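Local coordinates for uncharacterized protein (Escherichia coli O157:H7, PDB 4ZV9) that is of unknown function but is probably a hydrolase of the dienelactone hydrolase family, with an alpha/beta-hydrolase fold, at residues A[22-26]-A[98-103]; A[45-49]-A[107-111]; A[173-177]-A[207-211]. All blocks are in the same frame, centred on the assembly; numbering follows the deposited sequence.

Interaction 1: A[22-26]-A[98-103]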
ATOM      1  N   PRO A  22      10.338  -1.131 -16.534  1.00 36.47           N
ATOM      2  CA  PRO A  22      11.528  -1.609 -17.264  1.00 39.31           C
ATOM      3  C   PRO A  22      12.481  -2.488 -16.463  1.00 41.00           C
ATOM      4  O   PRO A  22      13.201  -3.293 -17.052  1.00 43.88           O
ATOM      5  CB  PRO A  22      12.218  -0.316 -17.733  1.00 41.29           C
ATOM      6  CG  PRO A  22      11.666   0.774 -16.884  1.00 39.84           C
ATOM      7  CD  PRO A  22      10.319   0.336 -16.404  1.00 37.82           C
ATOM      8  N   ASN A  23      12.497  -2.344 -15.141  1.00 39.66           N
ATOM      9  CA  ASN A  23      13.365  -3.158 -14.283  1.00 39.71           C
ATOM     10  C   ASN A  23      12.575  -4.227 -13.540  1.00 37.48           C
ATOM     11  O   ASN A  23      13.098  -4.896 -12.662  1.00 36.72           O
ATOM     12  CB  ASN A  23      14.069  -2.252 -13.287  1.00 40.71           C
ATOM     13  CG  ASN A  23      14.853  -1.163 -13.976  1.00 43.74           C
ATOM     14  OD1 ASN A  23      14.632   0.013 -13.728  1.00 45.19           O
ATOM     15  ND2 ASN A  23      15.732  -1.543 -14.884  1.00 46.29           N
ATOM     16  N   GLY A  24      11.316  -4.393 -13.922  1.00 36.64           N
ATOM     17  CA  GLY A  24      10.454  -5.396 -13.332  1.00 36.05           C
ATOM     18  C   GLY A  24       9.939  -6.309 -14.424  1.00 38.58           C
ATOM     19  O   GLY A  24      10.728  -6.894 -15.166  1.00 39.58           O
ATOM     20  N   HIS A  25       8.622  -6.387 -14.572  1.00 37.15           N
ATOM     21  CA  HIS A  25       8.039  -7.310 -15.549  1.00 39.01           C
ATOM     22  C   HIS A  25       7.572  -6.661 -16.852  1.00 39.01           C
ATOM     23  O   HIS A  25       6.732  -7.214 -17.545  1.00 41.88           O
ATOM     24  CB  HIS A  25       6.919  -8.105 -14.880  1.00 37.78           C
ATOM     25  CG  HIS A  25       7.411  -9.001 -13.785  1.00 38.97           C
ATOM     26  ND1 HIS A  25       7.321  -8.666 -12.449  1.00 38.47           N
ATOM     27  CD2 HIS A  25       8.047 -10.197 -13.832  1.00 39.96           C
ATOM     28  CE1 HIS A  25       7.859  -9.629 -11.719  1.00 39.66           C
ATOM     29  NE2 HIS A  25       8.294 -10.577 -12.534  1.00 40.38           N
ATOM     30  N   GLY A  26       8.134  -5.504 -17.198  1.00 37.53           N
ATOM     31  CA  GLY A  26       7.781  -4.831 -18.448  1.00 39.50           C
ATOM     32  C   GLY A  26       6.464  -4.070 -18.384  1.00 40.26           C
ATOM     33  O   GLY A  26       6.363  -3.092 -17.656  1.00 45.50           O
ATOM     34  N   VAL A  98       7.388 -15.694  -8.335  1.00 35.69           N
ATOM     35  CA  VAL A  98       7.762 -14.459  -9.014  1.00 34.46           C
ATOM     36  C   VAL A  98       9.084 -13.944  -8.428  1.00 34.63           C
ATOM     37  O   VAL A  98       9.282 -13.978  -7.215  1.00 30.76           O
ATOM     38  CB  VAL A  98       6.658 -13.380  -8.861  1.00 34.49           C
ATOM     39  CG1 VAL A  98       7.058 -12.070  -9.544  1.00 33.99           C
ATOM     40  CG2 VAL A  98       5.337 -13.864  -9.451  1.00 33.05           C
ATOM     41  N   ASP A  99       9.978 -13.483  -9.292  1.00 34.52           N
ATOM     42  CA  ASP A  99      11.265 -12.957  -8.827  1.00 37.18           C
ATOM     43  C   ASP A  99      11.011 -11.784  -7.863  1.00 34.25           C
ATOM     44  O   ASP A  99      10.358 -10.822  -8.236  1.00 32.20           O
ATOM     45  CB  ASP A  99      12.120 -12.472  -9.984  1.00 37.72           C
ATOM     46  CG  ASP A  99      13.424 -11.873  -9.501  1.00 40.65           C
ATOM     47  OD1 ASP A  99      14.311 -12.646  -9.086  1.00 41.93           O
ATOM     48  OD2 ASP A  99      13.550 -10.631  -9.520  1.00 37.38           O
ATOM     49  N   PRO A 100      11.514 -11.874  -6.617  1.00 36.15           N
ATOM     50  CA  PRO A 100      11.243 -10.825  -5.639  1.00 35.17           C
ATOM     51  C   PRO A 100      11.678  -9.410  -6.032  1.00 34.30           C
ATOM     52  O   PRO A 100      10.935  -8.463  -5.802  1.00 32.47           O
ATOM     53  CB  PRO A 100      12.006 -11.285  -4.402  1.00 36.02           C
ATOM     54  CG  PRO A 100      12.119 -12.764  -4.550  1.00 38.59           C
ATOM     55  CD  PRO A 100      12.256 -13.005  -6.022  1.00 39.76           C
ATOM     56  N   THR A 101      12.856  -9.274  -6.625  1.00 33.95           N
ATOM     57  CA  THR A 101      13.359  -7.953  -7.018  1.00 33.79           C
ATOM     58  C   THR A 101      12.494  -7.335  -8.104  1.00 32.61           C
ATOM     59  O   THR A 101      12.183  -6.150  -8.035  1.00 29.92           O
ATOM     60  CB  THR A 101      14.832  -8.032  -7.493  1.00 35.14           C
ATOM     61  OG1 THR A 101      15.624  -8.625  -6.455  1.00 34.54           O
ATOM     62  CG2 THR A 101      15.388  -6.643  -7.827  1.00 34.66           C
ATOM     63  N   LYS A 102      12.126  -8.124  -9.117  1.00 32.43           N
ATOM     64  CA  LYS A 102      11.311  -7.605 -10.213  1.00 32.75           C
ATOM     65  C   LYS A 102       9.924  -7.235  -9.723  1.00 32.10           C
ATOM     66  O   LYS A 102       9.369  -6.216 -10.141  1.00 28.61           O
ATOM     67  CB  LYS A 102      11.214  -8.603 -11.357  1.00 36.87           C
ATOM     68  CG  LYS A 102      12.503  -8.749 -12.135  1.00 42.38           C
ATOM     69  CD  LYS A 102      12.342  -9.747 -13.263  1.00 48.17           C
ATOM     70  CE  LYS A 102      13.660  -9.925 -13.989  1.00 56.16           C
ATOM     71  NZ  LYS A 102      13.476 -10.812 -15.162  1.00 62.10           N
ATOM     72  N   LEU A 103       9.388  -8.039  -8.805  1.00 31.94           N
ATOM     73  CA  LEU A 103       8.080  -7.760  -8.221  1.00 32.83           C
ATOM     74  C   LEU A 103       8.094  -6.422  -7.465  1.00 33.38           C
ATOM     75  O   LEU A 103       7.218  -5.573  -7.658  1.00 29.36           O
ATOM     76  CB  LEU A 103       7.655  -8.892  -7.297  1.00 32.75           C
ATOM     77  CG  LEU A 103       6.313  -8.714  -6.589  1.00 33.39           C
ATOM     78  CD1 LEU A 103       5.168  -8.524  -7.577  1.00 33.20           C
ATOM     79  CD2 LEU A 103       6.061  -9.926  -5.708  1.00 36.46           C
TER
HETATM   80  O   HOH W   1       9.432 -13.250 -12.098  1.00 36.77           O

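Interaction 2: A[45-49]-A[107-111]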
ATOM      1  N   VAL A  45      -2.028   7.688  -4.707  1.00 22.74           N
ATOM      2  CA  VAL A  45      -1.606   6.706  -3.726  1.00 23.14           C
ATOM      3  C   VAL A  45      -1.434   5.381  -4.422  1.00 25.89           C
ATOM      4  O   VAL A  45      -2.334   4.934  -5.160  1.00 20.66           O
ATOM      5  CB  VAL A  45      -2.645   6.538  -2.618  1.00 26.19           C
ATOM      6  CG1 VAL A  45      -2.236   5.422  -1.667  1.00 26.81           C
ATOM      7  CG2 VAL A  45      -2.839   7.845  -1.867  1.00 27.31           C
ATOM      8  N   VAL A  46      -0.270   4.762  -4.233  1.00 24.79           N
ATOM      9  CA  VAL A  46      -0.046   3.416  -4.739  1.00 23.85           C
ATOM     10  C   VAL A  46      -0.485   2.473  -3.605  1.00 23.19           C
ATOM     11  O   VAL A  46      -0.096   2.655  -2.452  1.00 23.14           O
ATOM     12  CB  VAL A  46       1.424   3.174  -5.127  1.00 23.66           C
ATOM     13  CG1 VAL A  46       1.696   1.701  -5.410  1.00 23.40           C
ATOM     14  CG2 VAL A  46       1.777   4.021  -6.339  1.00 23.74           C
ATOM     15  N   VAL A  47      -1.288   1.472  -3.943  1.00 20.46           N
ATOM     16  CA  VAL A  47      -1.769   0.499  -2.977  1.00 20.59           C
ATOM     17  C   VAL A  47      -1.136  -0.851  -3.291  1.00 21.46           C
ATOM     18  O   VAL A  47      -1.326  -1.391  -4.379  1.00 20.62           O
ATOM     19  CB  VAL A  47      -3.295   0.398  -3.030  1.00 22.56           C
ATOM     20  CG1 VAL A  47      -3.803  -0.665  -2.060  1.00 23.32           C
ATOM     21  CG2 VAL A  47      -3.925   1.737  -2.723  1.00 21.41           C
ATOM     22  N   VAL A  48      -0.396  -1.402  -2.341  1.00 22.11           N
ATOM     23  CA  VAL A  48       0.317  -2.650  -2.553  1.00 22.82           C
ATOM     24  C   VAL A  48      -0.387  -3.800  -1.856  1.00 24.44           C
ATOM     25  O   VAL A  48      -0.642  -3.759  -0.642  1.00 25.20           O
ATOM     26  CB  VAL A  48       1.758  -2.581  -2.029  1.00 24.50           C
ATOM     27  CG1 VAL A  48       2.521  -3.842  -2.420  1.00 26.04           C
ATOM     28  CG2 VAL A  48       2.463  -1.340  -2.552  1.00 27.13           C
ATOM     29  N   HIS A  49      -0.654  -4.858  -2.614  1.00 24.02           N
ATOM     30  CA  HIS A  49      -1.358  -6.025  -2.073  1.00 24.43           C
ATOM     31  C   HIS A  49      -0.533  -6.871  -1.100  1.00 25.28           C
ATOM     32  O   HIS A  49       0.618  -6.539  -0.766  1.00 23.82           O
ATOM     33  CB  HIS A  49      -1.905  -6.904  -3.219  1.00 24.98           C
ATOM     34  CG  HIS A  49      -0.863  -7.382  -4.198  1.00 23.05           C
ATOM     35  ND1 HIS A  49       0.119  -8.288  -3.861  1.00 25.04           N
ATOM     36  CD2 HIS A  49      -0.714  -7.151  -5.525  1.00 24.54           C
ATOM     37  CE1 HIS A  49       0.846  -8.577  -4.929  1.00 26.17           C
ATOM     38  NE2 HIS A  49       0.360  -7.902  -5.954  1.00 25.36           N
ATOM     39  N   PHE A 107       6.221  -2.279  -8.185  1.00 25.11           N
ATOM     40  CA  PHE A 107       5.559  -1.321  -7.297  1.00 23.94           C
ATOM     41  C   PHE A 107       6.279   0.020  -7.274  1.00 25.23           C
ATOM     42  O   PHE A 107       5.639   1.070  -7.237  1.00 24.85           O
ATOM     43  CB  PHE A 107       5.353  -1.909  -5.893  1.00 25.00           C
ATOM     44  CG  PHE A 107       4.436  -3.095  -5.882  1.00 25.14           C
ATOM     45  CD1 PHE A 107       3.082  -2.924  -6.048  1.00 23.25           C
ATOM     46  CD2 PHE A 107       4.933  -4.383  -5.754  1.00 25.92           C
ATOM     47  CE1 PHE A 107       2.234  -4.005  -6.094  1.00 25.31           C
ATOM     48  CE2 PHE A 107       4.092  -5.470  -5.802  1.00 25.26           C
ATOM     49  CZ  PHE A 107       2.737  -5.286  -5.965  1.00 24.38           C
ATOM     50  N   PHE A 108       7.606  -0.015  -7.340  1.00 26.62           N
ATOM     51  CA  PHE A 108       8.406   1.206  -7.443  1.00 25.87           C
ATOM     52  C   PHE A 108       8.068   1.928  -8.752  1.00 25.48           C
ATOM     53  O   PHE A 108       7.881   3.142  -8.764  1.00 25.56           O
ATOM     54  CB  PHE A 108       9.902   0.869  -7.369  1.00 27.93           C
ATOM     55  CG  PHE A 108      10.406   0.525  -5.980  1.00 28.89           C
ATOM     56  CD1 PHE A 108       9.540   0.348  -4.905  1.00 30.66           C
ATOM     57  CD2 PHE A 108      11.752   0.267  -5.780  1.00 31.93           C
ATOM     58  CE1 PHE A 108      10.020  -0.001  -3.641  1.00 32.11           C
ATOM     59  CE2 PHE A 108      12.243  -0.071  -4.517  1.00 33.48           C
ATOM     60  CZ  PHE A 108      11.370  -0.218  -3.451  1.00 33.05           C
ATOM     61  N   ALA A 109       7.931   1.168  -9.840  1.00 26.13           N
ATOM     62  CA  ALA A 109       7.580   1.737 -11.140  1.00 27.23           C
ATOM     63  C   ALA A 109       6.173   2.372 -11.112  1.00 27.44           C
ATOM     64  O   ALA A 109       5.916   3.349 -11.798  1.00 26.14           O
ATOM     65  CB  ALA A 109       7.650   0.674 -12.219  1.00 27.89           C
ATOM     66  N   ALA A 110       5.272   1.810 -10.313  1.00 26.53           N
ATOM     67  CA  ALA A 110       3.931   2.372 -10.165  1.00 25.37           C
ATOM     68  C   ALA A 110       4.007   3.757  -9.484  1.00 24.83           C
ATOM     69  O   ALA A 110       3.276   4.683  -9.867  1.00 25.37           O
ATOM     70  CB  ALA A 110       3.049   1.451  -9.357  1.00 25.26           C
ATOM     71  N   ILE A 111       4.902   3.905  -8.519  1.00 24.62           N
ATOM     72  CA  ILE A 111       5.120   5.209  -7.883  1.00 24.34           C
ATOM     73  C   ILE A 111       5.554   6.222  -8.951  1.00 26.50           C
ATOM     74  O   ILE A 111       5.024   7.341  -9.037  1.00 27.05           O
ATOM     75  CB  ILE A 111       6.188   5.151  -6.777  1.00 25.05           C
ATOM     76  CG1 ILE A 111       5.698   4.303  -5.608  1.00 25.69           C
ATOM     77  CG2 ILE A 111       6.538   6.568  -6.277  1.00 26.34           C
ATOM     78  CD1 ILE A 111       6.769   3.962  -4.574  1.00 24.77           C
TER

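Interaction 3: A[173-177]-A[207-211]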
ATOM      1  N   PHE A 173       0.576  -1.783  13.621  1.00 38.19           N
ATOM      2  CA  PHE A 173       1.001  -3.115  14.043  1.00 38.49           C
ATOM      3  C   PHE A 173      -0.097  -3.799  14.849  1.00 39.87           C
ATOM      4  O   PHE A 173      -0.838  -3.145  15.574  1.00 37.57           O
ATOM      5  CB  PHE A 173       2.253  -3.037  14.910  1.00 40.10           C
ATOM      6  CG  PHE A 173       3.454  -2.479  14.209  1.00 40.65           C
ATOM      7  CD1 PHE A 173       4.079  -3.195  13.197  1.00 40.18           C
ATOM      8  CD2 PHE A 173       4.001  -1.269  14.604  1.00 41.29           C
ATOM      9  CE1 PHE A 173       5.200  -2.695  12.561  1.00 40.01           C
ATOM     10  CE2 PHE A 173       5.133  -0.773  13.985  1.00 41.26           C
ATOM     11  CZ  PHE A 173       5.738  -1.484  12.966  1.00 39.89           C
ATOM     12  N   ALA A 174      -0.185  -5.119  14.719  1.00 38.42           N
ATOM     13  CA  ALA A 174      -1.131  -5.909  15.498  1.00 41.47           C
ATOM     14  C   ALA A 174      -0.389  -6.481  16.705  1.00 43.17           C
ATOM     15  O   ALA A 174       0.707  -7.024  16.556  1.00 43.79           O
ATOM     16  CB  ALA A 174      -1.698  -7.021  14.650  1.00 41.41           C
ATOM     17  N   GLU A 175      -0.977  -6.364  17.889  1.00 49.09           N
ATOM     18  CA  GLU A 175      -0.328  -6.854  19.126  1.00 51.74           C
ATOM     19  C   GLU A 175       0.128  -8.311  19.060  1.00 53.83           C
ATOM     20  O   GLU A 175       1.240  -8.636  19.477  1.00 52.50           O
ATOM     21  CB  GLU A 175      -1.259  -6.711  20.323  1.00 55.85           C
ATOM     22  CG  GLU A 175      -0.581  -7.081  21.640  1.00 58.54           C
ATOM     23  CD  GLU A 175      -1.522  -7.149  22.829  1.00 63.76           C
ATOM     24  OE1 GLU A 175      -2.758  -7.074  22.659  1.00 68.36           O
ATOM     25  OE2 GLU A 175      -1.010  -7.311  23.950  1.00 67.18           O
ATOM     26  N   LEU A 176      -0.714  -9.182  18.511  1.00 53.57           N
ATOM     27  CA  LEU A 176      -0.404 -10.609  18.456  1.00 56.35           C
ATOM     28  C   LEU A 176       0.565 -11.023  17.333  1.00 55.60           C
ATOM     29  O   LEU A 176       1.030 -12.165  17.307  1.00 59.25           O
ATOM     30  CB  LEU A 176      -1.703 -11.412  18.340  1.00 57.69           C
ATOM     31  CG  LEU A 176      -2.762 -11.170  19.428  1.00 60.09           C
ATOM     32  CD1 LEU A 176      -4.030 -11.966  19.141  1.00 63.64           C
ATOM     33  CD2 LEU A 176      -2.229 -11.514  20.805  1.00 65.47           C
ATOM     34  N   ASP A 177       0.899 -10.101  16.438  1.00 50.91           N
ATOM     35  CA  ASP A 177       1.777 -10.371  15.286  1.00 50.70           C
ATOM     36  C   ASP A 177       3.258 -10.306  15.691  1.00 51.39           C
ATOM     37  O   ASP A 177       4.011  -9.413  15.255  1.00 51.07           O
ATOM     38  CB  ASP A 177       1.463  -9.346  14.191  1.00 48.89           C
ATOM     39  CG  ASP A 177       2.185  -9.609  12.877  1.00 50.47           C
ATOM     40  OD1 ASP A 177       2.677 -10.727  12.653  1.00 52.59           O
ATOM     41  OD2 ASP A 177       2.224  -8.689  12.032  1.00 50.58           O
ATOM     42  N   ASN A 207      -4.560  -9.621  15.503  1.00 47.90           N
ATOM     43  CA  ASN A 207      -3.429 -10.194  14.813  1.00 50.54           C
ATOM     44  C   ASN A 207      -3.245  -9.572  13.440  1.00 44.90           C
ATOM     45  O   ASN A 207      -4.030  -8.752  12.981  1.00 43.40           O
ATOM     46  CB  ASN A 207      -3.653 -11.705  14.673  1.00 53.40           C
ATOM     47  CG  ASN A 207      -2.382 -12.509  14.884  1.00 59.87           C
ATOM     48  OD1 ASN A 207      -1.275 -12.081  14.531  1.00 55.26           O
ATOM     49  ND2 ASN A 207      -2.530 -13.662  15.523  1.00 65.74           N
ATOM     50  N   HIS A 208      -2.162  -9.947  12.795  1.00 44.95           N
ATOM     51  CA  HIS A 208      -1.870  -9.559  11.428  1.00 45.99           C
ATOM     52  C   HIS A 208      -3.091  -9.808  10.569  1.00 42.43           C
ATOM     53  O   HIS A 208      -3.810 -10.785  10.795  1.00 39.66           O
ATOM     54  CB  HIS A 208      -0.779 -10.568  11.063  1.00 47.71           C
ATOM     55  CG  HIS A 208      -0.064 -10.357   9.768  1.00 53.77           C
ATOM     56  ND1 HIS A 208       1.216  -9.839   9.680  1.00 52.77           N
ATOM     57  CD2 HIS A 208      -0.399 -10.742   8.518  1.00 54.04           C
ATOM     58  CE1 HIS A 208       1.600  -9.845   8.415  1.00 53.79           C
ATOM     59  NE2 HIS A 208       0.633 -10.379   7.692  1.00 52.41           N
ATOM     60  N   GLY A 209      -3.333  -8.930   9.598  1.00 37.94           N
ATOM     61  CA  GLY A 209      -4.468  -9.067   8.689  1.00 33.80           C
ATOM     62  C   GLY A 209      -5.773  -8.507   9.234  1.00 34.64           C
ATOM     63  O   GLY A 209      -6.835  -8.741   8.647  1.00 34.41           O
ATOM     64  N   PHE A 210      -5.724  -7.737  10.324  1.00 33.32           N
ATOM     65  CA  PHE A 210      -6.972  -7.254  10.962  1.00 34.39           C
ATOM     66  C   PHE A 210      -7.801  -6.305  10.103  1.00 32.02           C
ATOM     67  O   PHE A 210      -8.992  -6.153  10.347  1.00 33.07           O
ATOM     68  CB  PHE A 210      -6.749  -6.650  12.371  1.00 34.20           C
ATOM     69  CG  PHE A 210      -5.969  -5.367  12.384  1.00 35.00           C
ATOM     70  CD1 PHE A 210      -6.569  -4.159  12.039  1.00 36.06           C
ATOM     71  CD2 PHE A 210      -4.646  -5.352  12.790  1.00 37.93           C
ATOM     72  CE1 PHE A 210      -5.851  -2.971  12.061  1.00 35.86           C
ATOM     73  CE2 PHE A 210      -3.928  -4.163  12.830  1.00 38.82           C
ATOM     74  CZ  PHE A 210      -4.532  -2.971  12.460  1.00 36.96           C
ATOM     75  N   HIS A 211      -7.183  -5.673   9.115  1.00 31.89           N
ATOM     76  CA  HIS A 211      -7.916  -4.806   8.198  1.00 29.57           C
ATOM     77  C   HIS A 211      -8.578  -5.601   7.064  1.00 29.45           C
ATOM     78  O   HIS A 211      -9.480  -5.082   6.391  1.00 27.72           O
ATOM     79  CB  HIS A 211      -6.975  -3.772   7.596  1.00 29.98           C
ATOM     80  CG  HIS A 211      -7.671  -2.734   6.776  1.00 30.14           C
ATOM     81  ND1 HIS A 211      -7.771  -2.817   5.404  1.00 28.77           N
ATOM     82  CD2 HIS A 211      -8.323  -1.601   7.136  1.00 31.08           C
ATOM     83  CE1 HIS A 211      -8.449  -1.777   4.953  1.00 28.28           C
ATOM     84  NE2 HIS A 211      -8.793  -1.024   5.983  1.00 27.35           N
TER

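Interaction 1: A[22-26]-A[98-103]
His25 reaches out of segment 22-26 and lays its imidazole on the helix start formed by 98-103, meeting Val98 and Lys102. From CB the side chain sets off with CG anti to its own carbonyl carbon (chi1 -65°), and this brings the ring beside the first turn. ND1 passes 3.9 Å from Lys102 O, but its hydrogen bond is with the carboxylate of Asp106, one turn further along the helix. CE1 touches two aliphatic groups: it lies 3.4 Å from Val98 CG1 and 3.5 Å from Lys102 CB. The methylene belongs over one face of the ring, a CH-pi contact with Lys102 CB 3.9 Å from the His25 centroid, whereas the valine methyl comes in obliquely. At the tip, NE2 is 2.9 Å from a water in the ring plane, and the same water accepts from Asp99 N. Partners at both ring nitrogens should restrain the rotation of the imidazole. Asp99 is the N-cap of the helix, its OD2 taking the N-H of Lys102 at 2.9 Å. The backbones meet most closely at Gly24, whose CA rests 3.5 Å from Lys102 O, while the extended lysine chain runs past Gly24 O with its CD. Asn23 O bonds to the side chain of Asn105, and Asn23 OD1 to a glycerol probably left from crystallisation. The contact thus docks the loop between antiparallel strands 12-21 and 28-35, at the margin of the main sheet, on the N-terminal end of helix 100-116, just after helix 88-97 ends.

Interaction 2: A[45-49]-A[107-111]
Phe107 and His49 form a T-shaped aromatic pair, the phenylalanine directing its edge at the imidazole face. Their ring centroids are 5.3 Å apart and the planes stand at 80°, with Phe107 CZ 3.5 Å from His49 NE2. His49 CG sits between its backbone N and carbonyl carbon (chi1 57°), a rotation that brings the imidazole back toward the helix; NE2 is hydrogen-bonded to Gly77 N, which steadies the ring receiving that edge.

A CH-pi contact occupies one face of the Phe107 ring. Val48 CG1 stands almost over its middle, 3.7 Å from the centroid and 10° off the normal, so a single aromatic side chain is touched on a face by Val48 and at its rim by His49.

The remaining contacts are apolar. Val46 CG2 nestles against the next helical turn, 4.2 Å from Ala110 CB and 4.0 Å from Ile111 CG1, and no hydrogen bond joins the two segments.

Strand 42-48 lies within the mixed sheet between strands 71-75 and 123-128, and residues 107-111 of the helix run nearly antiparallel to residues 45-48, the two short axes approaching to 8.9 Å. Val46 and Val48 face helix 100-116, while the intervening Val47 packs on helix 56-67. Helices layered on both faces of a largely parallel sheet agree with the alpha/beta-hydrolase fold of this family, and this contact forms part of its hydrophobic core.

Interaction 3: A[173-177]-A[207-211]
Leu176 and Asn207 bring the two backbones together, their CA atoms 4.8 Å apart, where two tight turns face each other. Segment 173-177 leaves the end of strand 169-174 through a type I turn from Ala174 to Asp177, closed by Asp177 N on Ala174 O at 3.1 Å. Segment 207-211 makes a type II turn from Asn207 to Phe210, with Gly209 supplying the positive phi this turn needs. Ala174 turns its methyl toward the second turn: CB is only 3.2 Å from Asn207 C, a tight fit, and it also lies 3.9 Å from Phe210 CD2, at the edge of that ring.

The polar link is a hydrogen bond from His208 ND1 to Asp177 OD2, 2.8 Å long and fairly straight at 161°. The oxygen lies in the imidazole plane, yet the N-H reaches it from above the carboxylate, whose plane is 83° from the ring. Both side chains put CG anti to the backbone N, and this brings carboxylate and ring together between the two segments. Asn207 OD1 turns back to accept from His208 N at 2.9 Å, a local bond to the histidine's own backbone N-H, which may steady the start of the turn, while Leu176 CB packs 3.7 Å from Asn207 CG.

An aspartate after one strand, bonded to a histidine on a later loop, is consistent with the Cys-His-Asp triad of dienelactone hydrolases. Tyr153 touches both Asp177 and His208. The two turns follow the parallel strands 169-174 and 198-203; Asp177 immediately precedes helix 178-181, and Phe210 packs on helix 220-237.

Interactions 1 and 2 share helix 100-116: its first turn receives the 22-26 loop and its next turns pack on strand 42-48, the contact centres lying 13 Å apart. Their segments alternate along the chain. Interaction 3 follows later in sequence, its centre 28 Å from that of interaction 1 and 22 Å from that of interaction 2, with nearest atoms of 2 and 3 about 8 Å apart. Leu103 of interaction 1, and Val48 and Phe107 of interaction 2, touch Tyr131, which follows Cys130, modified here to a hydroxyethylthio-cysteine. By family likeness Cys130 is probably the nucleophile, with interaction 3 contributing the Asp-His pair.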